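Local coordinates for PaaA (Enterobacter agglomerans, PDB 5FF5), which probably adenylylates a carboxylate of a peptide substrate, as an E1-like enzyme of the ThiF family, on the route to the bicyclic core of pantocin A, at residues 160-165 with 205-210; 134-139 with 223-228; 143-148 with 176-181; 213-218 with 244-249. All blocks are in the same frame, centred on the assembly; numbering follows the deposited sequence. Where two conformers were deposited one is given.

All four contacts lie in the ThiF-family part. Contacts 1 and 2 share one sheet, centres 12 Å apart: strands 158-162 and 134-138 are neighbours, and Arg160 N and O probably bond to Val135 O and Ile137 N. Contact 3, 14 Å from contact 1 and 17 Å from contact 2, centre to centre, lies on helix 142-153, whose Ala148 touches Ile137 of contact 2 and Leu161 of contact 1. Contact 4 lies on the helices that precede and follow strand 227-229; Ile247 touches Phe138 and Ile228, and Arg217 pairs with Glu209. The glycine-rich turn, consistent with a nucleotide-binding loop, runs from Gly139 of contact 2 to Gly144 of contact 3, with Asp163 of contact 1 beside it.

Contact 1 of 4, residues 160-165 with 205-210; sequences RLIDGD and ETFFEF
Strands 160-162 and 205-207 run parallel, 13° apart and 4.8 Å between their axes at closest approach, pairing Arg160, Leu161 and Ile162 with Glu205, Thr206 and Phe207. Three backbone bonds join them, each nearly along its C=O axis: Leu161 N to Glu205 O (2.9 Å), Phe207 N to Leu161 O, and Asp163 N to Phe207 O (3.1 Å). On their shared face Ile162 and Phe207 lie side by side, Ile162 CD1 reaching Phe207 CD2 at 3.3 Å. The long Arg160 chain bends at chi3 (77°), bringing its guanidinium obliquely to the Phe207 ring and into a salt bridge with Glu205; the two end groups are modelled too close, so their exact positions are uncertain, and NE to Leu221 O is the firmer hold. This is one flank of the Rossmann-type sheet, with 203-207 at one edge within this chain; helix 187-198 covers the face of Leu161 and Thr206. Past the strand ends, Asp163 forms an Asx turn, OD1 taking Asp165 N (2.6 Å) from above the carboxylate plane, and OD2 accepts Met140 N. Glycine suits position 164 because its bare CA can lie over the Phe210 ring face, 3.8 Å from the centroid. That ring's edge meets Asp165 OD1.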
loop_
_atom_site.group_PDB
_atom_site.type_symbol
_atom_site.label_atom_id
_atom_site.label_comp_id
_atom_site.label_asym_id
_atom_site.label_seq_id
_atom_site.Cartn_x
_atom_site.Cartn_y
_atom_site.Cartn_z
ATOM N N ARG A 160 -10.748 3.909 17.389
ATOM C CA ARG A 160 -11.676 4.997 17.699
ATOM C C ARG A 160 -11.807 5.891 16.497
ATOM O O ARG A 160 -10.854 6.579 16.151
ATOM C CB ARG A 160 -11.201 5.853 18.869
ATOM C CG ARG A 160 -10.925 5.110 20.138
ATOM C CD ARG A 160 -10.492 6.066 21.240
ATOM N NE ARG A 160 -11.609 6.805 21.819
ATOM C CZ ARG A 160 -12.399 6.330 22.776
ATOM N NH1 ARG A 160 -12.197 5.105 23.250
ATOM N NH2 ARG A 160 -13.387 7.077 23.259
ATOM N N LEU A 161 -12.977 5.900 15.865
ATOM C CA LEU A 161 -13.175 6.716 14.673
ATOM C C LEU A 161 -13.994 7.936 15.040
ATOM O O LEU A 161 -15.028 7.809 15.683
ATOM C CB LEU A 161 -13.870 5.934 13.566
ATOM C CG LEU A 161 -13.312 4.563 13.230
ATOM C CD1 LEU A 161 -14.212 3.962 12.195
ATOM C CD2 LEU A 161 -11.892 4.685 12.720
ATOM N N ILE A 162 -13.535 9.108 14.604
ATOM C CA ILE A 162 -14.172 10.385 14.918
ATOM C C ILE A 162 -14.555 11.106 13.639
ATOM O O ILE A 162 -13.684 11.558 12.915
ATOM C CB ILE A 162 -13.204 11.304 15.718
ATOM C CG1 ILE A 162 -12.377 10.504 16.726
ATOM C CG2 ILE A 162 -13.933 12.471 16.328
ATOM C CD1 ILE A 162 -13.168 9.487 17.495
ATOM N N ASP A 163 -15.841 11.262 13.367
ATOM C CA ASP A 163 -16.239 11.943 12.142
ATOM C C ASP A 163 -17.735 12.256 12.052
ATOM O O ASP A 163 -18.588 11.431 12.398
ATOM C CB ASP A 163 -15.820 11.094 10.951
ATOM C CG ASP A 163 -15.936 11.824 9.637
ATOM O OD1 ASP A 163 -17.084 12.004 9.165
ATOM O OD2 ASP A 163 -14.881 12.206 9.077
ATOM N N GLY A 164 -18.053 13.450 11.559
ATOM C CA GLY A 164 -19.436 13.882 11.473
ATOM C C GLY A 164 -20.047 13.843 10.080
ATOM O O GLY A 164 -21.176 14.313 9.886
ATOM N N ASP A 165 -19.311 13.304 9.104
ATOM C CA ASP A 165 -19.810 13.276 7.725
ATOM C C ASP A 165 -20.614 12.051 7.359
ATOM O O ASP A 165 -20.685 11.064 8.097
ATOM C CB ASP A 165 -18.677 13.376 6.717
ATOM C CG ASP A 165 -18.275 14.794 6.427
ATOM O OD1 ASP A 165 -19.103 15.699 6.670
ATOM O OD2 ASP A 165 -17.144 14.989 5.910
ATOM N N GLU A 205 -15.023 1.846 18.169
ATOM C CA GLU A 205 -15.761 2.855 18.912
ATOM C C GLU A 205 -15.931 4.051 17.998
ATOM O O GLU A 205 -14.943 4.608 17.493
ATOM C CB GLU A 205 -15.014 3.234 20.190
ATOM C CG GLU A 205 -14.865 2.076 21.157
ATOM C CD GLU A 205 -13.845 2.335 22.255
ATOM O OE1 GLU A 205 -13.311 3.459 22.316
ATOM O OE2 GLU A 205 -13.556 1.411 23.052
ATOM N N THR A 206 -17.182 4.449 17.793
ATOM C CA THR A 206 -17.491 5.448 16.782
ATOM C C THR A 206 -18.100 6.703 17.396
ATOM O O THR A 206 -18.898 6.636 18.313
ATOM C CB THR A 206 -18.444 4.893 15.717
ATOM O OG1 THR A 206 -19.643 4.391 16.334
ATOM C CG2 THR A 206 -17.731 3.801 14.908
ATOM N N PHE A 207 -17.651 7.852 16.930
ATOM C CA PHE A 207 -18.207 9.098 17.385
ATOM C C PHE A 207 -18.700 9.936 16.221
ATOM O O PHE A 207 -17.923 10.564 15.522
ATOM C CB PHE A 207 -17.168 9.838 18.198
ATOM C CG PHE A 207 -16.701 9.063 19.377
ATOM C CD1 PHE A 207 -17.400 9.107 20.571
ATOM C CD2 PHE A 207 -15.585 8.256 19.292
ATOM C CE1 PHE A 207 -16.977 8.376 21.659
ATOM C CE2 PHE A 207 -15.163 7.524 20.386
ATOM C CZ PHE A 207 -15.857 7.580 21.561
ATOM N N PHE A 208 -20.013 9.992 16.054
ATOM C CA PHE A 208 -20.556 10.738 14.944
ATOM C C PHE A 208 -20.554 12.205 15.298
ATOM O O PHE A 208 -21.566 12.739 15.742
ATOM C CB PHE A 208 -21.958 10.263 14.583
ATOM C CG PHE A 208 -22.569 11.035 13.460
ATOM C CD1 PHE A 208 -21.798 11.402 12.371
ATOM C CD2 PHE A 208 -23.914 11.348 13.458
ATOM C CE1 PHE A 208 -22.346 12.113 11.323
ATOM C CE2 PHE A 208 -24.464 12.052 12.405
ATOM C CZ PHE A 208 -23.675 12.435 11.335
ATOM N N GLU A 209 -19.388 12.830 15.149
ATOM C CA GLU A 209 -19.225 14.251 15.420
ATOM C C GLU A 209 -17.895 14.741 14.877
ATOM O O GLU A 209 -16.985 13.946 14.709
ATOM C CB GLU A 209 -19.278 14.491 16.913
ATOM C CG GLU A 209 -18.031 14.024 17.644
ATOM C CD GLU A 209 -18.102 14.285 19.144
ATOM O OE1 GLU A 209 -18.716 13.450 19.846
ATOM O OE2 GLU A 209 -17.581 15.333 19.612
ATOM N N PHE A 210 -17.745 16.043 14.653
ATOM C CA PHE A 210 -16.424 16.571 14.300
ATOM C C PHE A 210 -15.670 16.978 15.561
ATOM O O PHE A 210 -16.259 17.119 16.632
ATOM C CB PHE A 210 -16.503 17.755 13.335
ATOM C CG PHE A 210 -17.063 17.415 11.983
ATOM C CD1 PHE A 210 -16.265 16.766 11.041
ATOM C CD2 PHE A 210 -18.358 17.769 11.632
ATOM C CE1 PHE A 210 -16.753 16.455 9.775
ATOM C CE2 PHE A 210 -18.861 17.458 10.366
ATOM C CZ PHE A 210 -18.058 16.802 9.434
#

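Contact 2 of 4, residues 134-139 with 223-228; sequences KVAIFG and GDSTFI
Lys134 sends CG anti to its carbonyl carbon and bends at chi3 (40°), while Asp224 and Thr226 both put their first branch in the crowded place between backbone N and carbonyl carbon (chi1 59° and 57°). The Lys134 bend and the Asp224 torsion bring Lys134 NZ onto the syn lone pair of Asp224 OD1 in a salt bridge; the Thr226 torsion points OG1 at Lys134 N, which gives it a nearly straight bond of 2.5 Å. A threonine suits this place because its hydroxyl can take the amide at the start of the strand. Lys134 O is gripped twice, by Thr226 N at 2.7 Å and Phe227 N at 3.1 Å, both in the carbonyl plane. Farther along, Ala136 N bonds to Phe227 O at 3.1 Å. Strands 134-138 and 227-229 are thus parallel neighbours in the middle of the Rossmann-type sheet, and the first leads into Gly139, whose positive phi starts the glycine-rich turn. Val135 and Phe227 stand side by side, with CG2 of Val135 3.8 Å from CB of Phe227, and the Phe227 ring then leads away to helix 326-345. Ala136 places its methyl against Ser225 OG, a buried hydroxyl bonded to Val222 O. Ile228 CG2 meets the edge of the Phe138 ring, 4.2 Å from CE2.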
loop_
_atom_site.group_PDB
_atom_site.type_symbol
_atom_site.label_atom_id
_atom_site.label_comp_id
_atom_site.label_asym_id
_atom_site.label_seq_id
_atom_site.Cartn_x
_atom_site.Cartn_y
_atom_site.Cartn_z
ATOM N N LYS A 134 -4.735 0.832 21.223
ATOM C CA LYS A 134 -5.937 1.585 20.853
ATOM C C LYS A 134 -5.546 2.824 20.080
ATOM O O LYS A 134 -4.886 3.714 20.611
ATOM C CB LYS A 134 -6.748 2.001 22.083
ATOM C CG LYS A 134 -7.288 0.857 22.914
ATOM C CD LYS A 134 -8.403 1.348 23.829
ATOM C CE LYS A 134 -9.280 2.351 23.100
ATOM N NZ LYS A 134 -10.428 2.797 23.932
ATOM N N VAL A 135 -5.971 2.894 18.832
ATOM C CA VAL A 135 -5.580 3.995 17.978
ATOM C C VAL A 135 -6.806 4.817 17.689
ATOM O O VAL A 135 -7.862 4.267 17.395
ATOM C CB VAL A 135 -4.888 3.479 16.680
ATOM C CG1 VAL A 135 -4.433 4.602 15.793
ATOM C CG2 VAL A 135 -3.712 2.647 17.061
ATOM N N ALA A 136 -6.675 6.131 17.852
ATOM C CA ALA A 136 -7.764 7.058 17.586
ATOM C C ALA A 136 -7.432 7.823 16.335
ATOM O O ALA A 136 -6.334 8.334 16.177
ATOM C CB ALA A 136 -7.989 7.994 18.752
ATOM N N ILE A 137 -8.384 7.875 15.427
ATOM C CA ILE A 137 -8.177 8.502 14.134
ATOM C C ILE A 137 -9.165 9.637 13.960
ATOM O O ILE A 137 -10.374 9.447 14.084
ATOM C CB ILE A 137 -8.320 7.496 12.979
ATOM C CG1 ILE A 137 -7.469 6.263 13.270
ATOM C CG2 ILE A 137 -7.851 8.098 11.685
ATOM C CD1 ILE A 137 -7.614 5.169 12.233
ATOM N N PHE A 138 -8.636 10.830 13.732
ATOM C CA PHE A 138 -9.462 12.010 13.642
ATOM C C PHE A 138 -9.765 12.324 12.201
ATOM O O PHE A 138 -8.974 12.953 11.527
ATOM C CB PHE A 138 -8.779 13.192 14.354
ATOM C CG PHE A 138 -8.865 13.108 15.852
ATOM C CD1 PHE A 138 -9.927 13.688 16.526
ATOM C CD2 PHE A 138 -7.928 12.400 16.575
ATOM C CE1 PHE A 138 -10.035 13.583 17.889
ATOM C CE2 PHE A 138 -8.029 12.286 17.930
ATOM C CZ PHE A 138 -9.081 12.881 18.592
ATOM N N GLY A 139 -10.916 11.872 11.729
ATOM C CA GLY A 139 -11.362 12.191 10.384
ATOM C C GLY A 139 -11.306 10.993 9.446
ATOM O O GLY A 139 -10.242 10.388 9.264
ATOM N N GLY A 223 -9.846 9.628 25.035
ATOM C CA GLY A 223 -10.051 8.555 25.989
ATOM C C GLY A 223 -8.772 7.826 26.325
ATOM O O GLY A 223 -7.722 8.448 26.456
ATOM N N ASP A 224 -8.828 6.498 26.362
ATOM C CA ASP A 224 -7.655 5.718 26.746
ATOM C C ASP A 224 -6.894 5.204 25.537
ATOM O O ASP A 224 -6.321 4.123 25.587
ATOM C CB ASP A 224 -8.036 4.532 27.650
ATOM C CG ASP A 224 -9.027 3.568 27.000
ATOM O OD1 ASP A 224 -9.475 3.823 25.859
ATOM O OD2 ASP A 224 -9.381 2.558 27.660
ATOM N N SER A 225 -6.876 5.999 24.467
ATOM C CA SER A 225 -6.071 5.689 23.300
ATOM C C SER A 225 -4.618 5.525 23.698
ATOM O O SER A 225 -4.139 6.128 24.665
ATOM C CB SER A 225 -6.178 6.776 22.223
ATOM O OG SER A 225 -7.508 6.941 21.781
ATOM N N THR A 226 -3.926 4.703 22.924
ATOM C CA THR A 226 -2.530 4.429 23.130
ATOM C C THR A 226 -1.679 5.017 21.996
ATOM O O THR A 226 -0.465 5.094 22.100
ATOM C CB THR A 226 -2.355 2.942 23.284
ATOM O OG1 THR A 226 -2.880 2.297 22.122
ATOM C CG2 THR A 226 -3.158 2.472 24.489
ATOM N N PHE A 227 -2.338 5.463 20.933
ATOM C CA PHE A 227 -1.678 6.054 19.770
ATOM C C PHE A 227 -2.663 6.981 19.055
ATOM O O PHE A 227 -3.857 6.719 19.060
ATOM C CB PHE A 227 -1.196 4.969 18.799
ATOM C CG PHE A 227 0.077 5.313 18.084
ATOM C CD1 PHE A 227 1.264 4.692 18.416
ATOM C CD2 PHE A 227 0.079 6.247 17.059
ATOM C CE1 PHE A 227 2.432 5.018 17.755
ATOM C CE2 PHE A 227 1.249 6.582 16.402
ATOM C CZ PHE A 227 2.422 5.969 16.747
ATOM N N ILE A 228 -2.181 8.053 18.430
ATOM C CA ILE A 228 -3.075 8.968 17.719
ATOM C C ILE A 228 -2.572 9.273 16.305
ATOM O O ILE A 228 -1.380 9.542 16.087
ATOM C CB ILE A 228 -3.258 10.326 18.487
ATOM C CG1 ILE A 228 -4.023 10.123 19.791
ATOM C CG2 ILE A 228 -3.967 11.345 17.620
ATOM C CD1 ILE A 228 -4.134 11.325 20.602
#

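Contact 3 of 4, residues 143-148 with 176-181; sequences WGTWCA and VLYRTD
Thr145, Trp146 and Ala148, on the helix 142-153 that follows the first strand of the Rossmann-type fold, receive three successive residues of the loop between strand 158-162 and helix 187-198. Val176 crosses Trp146 at about a right angle and lays CG1 over one face of the indole, 3.9 Å from the centroid of the five-membered ring, a CH-pi contact. Its chi1 (69°) puts CG1 between backbone N and carbonyl carbon, and its CB rests 3.8 Å from Trp146 CE2. Leu177 enters beside it: CG lies 3.5 Å from Thr145 O, and CD1 meets Ala148 CB at 3.7 Å, where a methyl leaves room for the leucine branch. Thr145 serves both polar and apolar neighbours. Its OG1 accepts a weak bond from Val176 N and gives its own proton chiefly to Gly142 O, with Gly141 O of the glycine-rich turn also near, while CG2 meets the Tyr178 ring obliquely, 3.5 Å from CE2 of that tyrosine.

A second shell fixes these groups. Trp146 NE1 bonds to Arg174 O, which sets the rotation of the indole, and helix 326-345 packs against the same side chain. Across the dimer interface Trp146 also touches Trp146 of the second subunit, and Val176 O bonds to Tyr198 OH of that subunit, so the loop is held from both chains. The loop is also tied to the residue just after Gly139, by the bond of Tyr178 OH to Met140 O.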
loop_
_atom_site.group_PDB
_atom_site.type_symbol
_atom_site.label_atom_id
_atom_site.label_comp_id
_atom_site.label_asym_id
_atom_site.label_seq_id
_atom_site.Cartn_x
_atom_site.Cartn_y
_atom_site.Cartn_z
ATOM N N TRP A 143 -7.114 10.063 3.656
ATOM C CA TRP A 143 -6.009 9.539 4.454
ATOM C C TRP A 143 -6.577 8.699 5.593
ATOM O O TRP A 143 -6.019 7.670 5.955
ATOM C CB TRP A 143 -5.121 10.670 5.003
ATOM C CG TRP A 143 -5.787 11.598 5.979
ATOM C CD1 TRP A 143 -6.452 12.767 5.693
ATOM C CD2 TRP A 143 -5.811 11.467 7.416
ATOM N NE1 TRP A 143 -6.910 13.354 6.861
ATOM C CE2 TRP A 143 -6.528 12.584 7.930
ATOM C CE3 TRP A 143 -5.310 10.513 8.317
ATOM C CZ2 TRP A 143 -6.745 12.773 9.301
ATOM C CZ3 TRP A 143 -5.532 10.707 9.689
ATOM C CH2 TRP A 143 -6.245 11.828 10.161
ATOM N N GLY A 144 -7.735 9.121 6.088
ATOM C CA GLY A 144 -8.377 8.516 7.237
ATOM C C GLY A 144 -8.858 7.100 7.067
ATOM O O GLY A 144 -8.659 6.265 7.949
ATOM N N THR A 145 -9.504 6.832 5.934
ATOM C CA THR A 145 -10.071 5.510 5.654
ATOM C C THR A 145 -9.015 4.437 5.404
ATOM O O THR A 145 -9.206 3.280 5.763
ATOM C CB THR A 145 -10.995 5.547 4.416
ATOM O OG1 THR A 145 -10.340 6.224 3.338
ATOM C CG2 THR A 145 -12.284 6.270 4.724
ATOM N N TRP A 146 -7.899 4.811 4.793
ATOM C CA TRP A 146 -6.859 3.833 4.489
ATOM C C TRP A 146 -6.096 3.438 5.729
ATOM O O TRP A 146 -5.704 2.285 5.866
ATOM C CB TRP A 146 -5.907 4.373 3.432
ATOM C CG TRP A 146 -6.525 4.445 2.089
ATOM C CD1 TRP A 146 -7.270 5.462 1.582
ATOM C CD2 TRP A 146 -6.460 3.450 1.072
ATOM N NE1 TRP A 146 -7.678 5.161 0.311
ATOM C CE2 TRP A 146 -7.191 3.929 -0.028
ATOM C CE3 TRP A 146 -5.838 2.197 0.978
ATOM C CZ2 TRP A 146 -7.325 3.210 -1.202
ATOM C CZ3 TRP A 146 -5.980 1.479 -0.184
ATOM C CH2 TRP A 146 -6.715 1.988 -1.263
ATOM N N CYS A 147 -5.889 4.389 6.633
ATOM C CA CYS A 147 -5.198 4.082 7.877
ATOM C C CYS A 147 -6.012 3.139 8.760
ATOM O O CYS A 147 -5.463 2.215 9.359
ATOM C CB CYS A 147 -4.870 5.345 8.660
ATOM S SG CYS A 147 -3.525 6.336 8.004
ATOM N N ALA A 148 -7.312 3.389 8.872
ATOM C CA ALA A 148 -8.169 2.515 9.659
ATOM C C ALA A 148 -8.082 1.093 9.124
ATOM O O ALA A 148 -7.917 0.125 9.880
ATOM C CB ALA A 148 -9.608 3.007 9.636
ATOM N N VAL A 176 -11.661 4.246 0.991
ATOM C CA VAL A 176 -11.771 2.785 0.762
ATOM C C VAL A 176 -12.704 1.979 1.670
ATOM O O VAL A 176 -13.076 0.855 1.322
ATOM C CB VAL A 176 -10.373 2.113 0.854
ATOM C CG1 VAL A 176 -9.833 2.137 2.290
ATOM C CG2 VAL A 176 -10.422 0.690 0.320
ATOM N N LEU A 177 -13.056 2.531 2.835
ATOM C CA LEU A 177 -13.934 1.852 3.795
ATOM C C LEU A 177 -15.401 1.953 3.391
ATOM O O LEU A 177 -16.268 1.337 4.023
ATOM C CB LEU A 177 -13.754 2.444 5.190
ATOM C CG LEU A 177 -12.505 2.051 5.947
ATOM C CD1 LEU A 177 -12.542 2.599 7.342
ATOM C CD2 LEU A 177 -12.451 0.544 5.995
ATOM N N TYR A 178 -15.663 2.735 2.338
ATOM C CA TYR A 178 -17.022 3.012 1.898
ATOM C C TYR A 178 -17.261 2.447 0.506
ATOM O O TYR A 178 -16.573 2.807 -0.444
ATOM C CB TYR A 178 -17.302 4.524 1.891
ATOM C CG TYR A 178 -16.788 5.273 3.095
ATOM C CD1 TYR A 178 -16.965 4.786 4.371
ATOM C CD2 TYR A 178 -16.115 6.476 2.946
ATOM C CE1 TYR A 178 -16.478 5.473 5.468
ATOM C CE2 TYR A 178 -15.626 7.176 4.040
ATOM C CZ TYR A 178 -15.809 6.671 5.301
ATOM O OH TYR A 178 -15.326 7.361 6.399
ATOM N N ARG A 179 -18.276 1.599 0.389
ATOM C CA ARG A 179 -18.640 0.994 -0.883
ATOM C C ARG A 179 -19.912 1.629 -1.399
ATOM O O ARG A 179 -20.558 2.373 -0.674
ATOM C CB ARG A 179 -18.820 -0.516 -0.733
ATOM C CG ARG A 179 -17.524 -1.278 -0.440
ATOM C CD ARG A 179 -17.762 -2.342 0.629
ATOM N NE ARG A 179 -16.868 -3.488 0.477
ATOM C CZ ARG A 179 -17.243 -4.689 0.049
ATOM N NH1 ARG A 179 -18.501 -4.929 -0.297
ATOM N NH2 ARG A 179 -16.343 -5.648 -0.047
ATOM N N THR A 180 -20.264 1.360 -2.652
ATOM C CA THR A 180 -21.422 2.006 -3.273
ATOM C C THR A 180 -22.704 1.921 -2.444
ATOM O O THR A 180 -23.408 2.905 -2.299
ATOM C CB THR A 180 -21.695 1.423 -4.642
ATOM O OG1 THR A 180 -20.468 1.392 -5.383
ATOM C CG2 THR A 180 -22.685 2.283 -5.381
ATOM N N ASP A 181 -22.970 0.778 -1.830
ATOM C CA ASP A 181 -24.158 0.650 -0.999
ATOM C C ASP A 181 -24.087 1.506 0.262
ATOM O O ASP A 181 -25.086 1.646 0.975
ATOM C CB ASP A 181 -24.377 -0.810 -0.588
ATOM C CG ASP A 181 -25.401 -1.528 -1.467
ATOM O OD1 ASP A 181 -26.226 -0.841 -2.125
ATOM O OD2 ASP A 181 -25.397 -2.785 -1.480
#

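Contact 4 of 4, residues 213-218 with 244-249; sequences PDRARL and EEIIHS
Arg215 NH1 is gripped across the contact by one bond, to Ser249 OG at 2.6 Å and bent (138°), and the guanidinium as a whole by three: NE pairs with Glu219 OE2 and NH2 with Asp253 OD2. The serine oxygen lies near the guanidinium plane, 16° out of it, so it meets the group at its edge. Arg215 gets there by standing fully drawn out, CG anti to the backbone N (chi1 174°) and the chain straight to NE, a reach that suits arginine. Ser249 answers with OG likewise anti to its own N, turned toward the arginine.

Beneath this polar end the arginine's methylenes are used as hydrocarbon: CB lies 3.4 Å from Ile246 CG2, and CG and CD follow along the same methyl. Helix 215-222, which leads into strand 227-229, is here packed against helix 243-254, which follows that strand; together they cover the sheet face bearing Phe138 and Ile228. Leu218, with two methyls on one carbon, crosses Ile246 and Ile247 at about right angles and touches both at once, CD1 3.5 Å from Ile246 CB and CD2 4.0 Å from Ile247 CG1. Ile246 CD1 also reaches Pro213 O.

The carboxylates of Glu219 and Asp253 balance the fixed positive charge of the guanidinium and, with Ser249 OG, limit its rotation, so that charge pairing borders an otherwise hydrocarbon interface between the helices.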
loop_
_atom_site.group_PDB
_atom_site.type_symbol
_atom_site.label_atom_id
_atom_site.label_comp_id
_atom_site.label_asym_id
_atom_site.label_seq_id
_atom_site.Cartn_x
_atom_site.Cartn_y
_atom_site.Cartn_z
ATOM N N PRO A 213 -12.772 22.538 18.971
ATOM C CA PRO A 213 -11.622 22.947 19.776
ATOM C C PRO A 213 -11.976 23.132 21.251
ATOM O O PRO A 213 -11.575 24.139 21.823
ATOM C CB PRO A 213 -11.208 24.277 19.139
ATOM C CG PRO A 213 -12.477 24.824 18.592
ATOM C CD PRO A 213 -13.314 23.645 18.167
ATOM N N ASP A 214 -12.716 22.186 21.830
ATOM C CA ASP A 214 -13.007 22.138 23.266
ATOM C C ASP A 214 -12.179 21.031 23.907
ATOM O O ASP A 214 -12.342 19.863 23.572
ATOM C CB ASP A 214 -14.494 21.885 23.517
ATOM N N ARG A 215 -11.280 21.366 24.816
ATOM C CA ARG A 215 -10.419 20.322 25.380
ATOM C C ARG A 215 -11.223 19.366 26.248
ATOM O O ARG A 215 -10.796 18.236 26.509
ATOM C CB ARG A 215 -9.252 20.908 26.185
ATOM C CG ARG A 215 -8.418 19.853 26.902
ATOM C CD ARG A 215 -7.053 20.370 27.312
ATOM N NE ARG A 215 -6.258 19.314 27.930
ATOM C CZ ARG A 215 -4.931 19.228 27.874
ATOM N NH1 ARG A 215 -4.225 20.153 27.239
ATOM N NH2 ARG A 215 -4.313 18.209 28.460
ATOM N N ALA A 216 -12.386 19.811 26.704
ATOM C CA ALA A 216 -13.170 18.969 27.588
ATOM C C ALA A 216 -13.724 17.773 26.813
ATOM O O ALA A 216 -13.771 16.668 27.344
ATOM C CB ALA A 216 -14.287 19.765 28.228
ATOM N N ARG A 217 -14.097 17.984 25.551
ATOM C CA ARG A 217 -14.641 16.911 24.728
ATOM C C ARG A 217 -13.501 16.083 24.135
ATOM O O ARG A 217 -13.547 14.849 24.145
ATOM C CB ARG A 217 -15.542 17.472 23.624
ATOM C CG ARG A 217 -16.216 16.414 22.733
ATOM C CD ARG A 217 -16.845 15.314 23.564
ATOM N NE ARG A 217 -17.631 14.347 22.797
ATOM C CZ ARG A 217 -18.134 13.227 23.319
ATOM N NH1 ARG A 217 -17.917 12.935 24.589
ATOM N NH2 ARG A 217 -18.850 12.393 22.588
ATOM N N LEU A 218 -12.457 16.769 23.668
ATOM C CA LEU A 218 -11.310 16.118 23.045
ATOM C C LEU A 218 -10.647 15.089 23.950
ATOM O O LEU A 218 -10.200 14.055 23.475
ATOM C CB LEU A 218 -10.277 17.158 22.644
ATOM C CG LEU A 218 -10.662 18.046 21.473
ATOM C CD1 LEU A 218 -9.630 19.154 21.256
ATOM C CD2 LEU A 218 -10.833 17.196 20.226
ATOM N N GLU A 244 -6.433 20.396 16.491
ATOM C CA GLU A 244 -5.178 19.656 16.380
ATOM C C GLU A 244 -4.210 19.983 17.515
ATOM O O GLU A 244 -3.573 19.095 18.073
ATOM C CB GLU A 244 -4.515 19.923 15.023
ATOM N N GLU A 245 -4.106 21.251 17.879
ATOM C CA GLU A 245 -3.131 21.611 18.889
ATOM C C GLU A 245 -3.546 21.145 20.290
ATOM O O GLU A 245 -2.703 20.877 21.136
ATOM C CB GLU A 245 -2.887 23.103 18.859
ATOM C CG GLU A 245 -1.760 23.531 19.754
ATOM C CD GLU A 245 -1.543 25.025 19.723
ATOM O OE1 GLU A 245 -1.600 25.617 18.612
ATOM O OE2 GLU A 245 -1.326 25.600 20.816
ATOM N N ILE A 246 -4.844 21.089 20.554
ATOM C CA ILE A 246 -5.306 20.594 21.844
ATOM C C ILE A 246 -5.101 19.087 21.941
ATOM O O ILE A 246 -4.691 18.572 23.002
ATOM C CB ILE A 246 -6.791 20.959 22.121
ATOM C CG1 ILE A 246 -6.974 22.465 22.056
ATOM C CG2 ILE A 246 -7.223 20.509 23.521
ATOM C CD1 ILE A 246 -8.318 22.915 22.539
ATOM N N ILE A 247 -5.372 18.383 20.839
ATOM C CA ILE A 247 -5.156 16.938 20.805
ATOM C C ILE A 247 -3.684 16.660 21.115
ATOM O O ILE A 247 -3.383 15.827 21.965
ATOM C CB ILE A 247 -5.530 16.317 19.457
ATOM C CG1 ILE A 247 -7.004 16.543 19.160
ATOM C CG2 ILE A 247 -5.228 14.837 19.460
ATOM C CD1 ILE A 247 -7.450 15.940 17.853
ATOM N N HIS A 248 -2.781 17.348 20.415
ATOM C CA HIS A 248 -1.356 17.320 20.722
ATOM C C HIS A 248 -1.033 17.590 22.210
ATOM O O HIS A 248 -0.207 16.893 22.812
ATOM C CB HIS A 248 -0.624 18.330 19.843
ATOM C CG HIS A 248 -0.008 17.725 18.620
ATOM N ND1 HIS A 248 -0.087 18.312 17.375
ATOM C CD2 HIS A 248 0.687 16.577 18.447
ATOM C CE1 HIS A 248 0.523 17.549 16.489
ATOM N NE2 HIS A 248 1.005 16.492 17.115
ATOM N N SER A 249 -1.663 18.598 22.807
ATOM C CA SER A 249 -1.442 18.858 24.222
ATOM C C SER A 249 -1.945 17.680 25.062
ATOM O O SER A 249 -1.286 17.228 26.015
ATOM C CB SER A 249 -2.121 20.155 24.656
ATOM O OG SER A 249 -1.905 20.401 26.042
#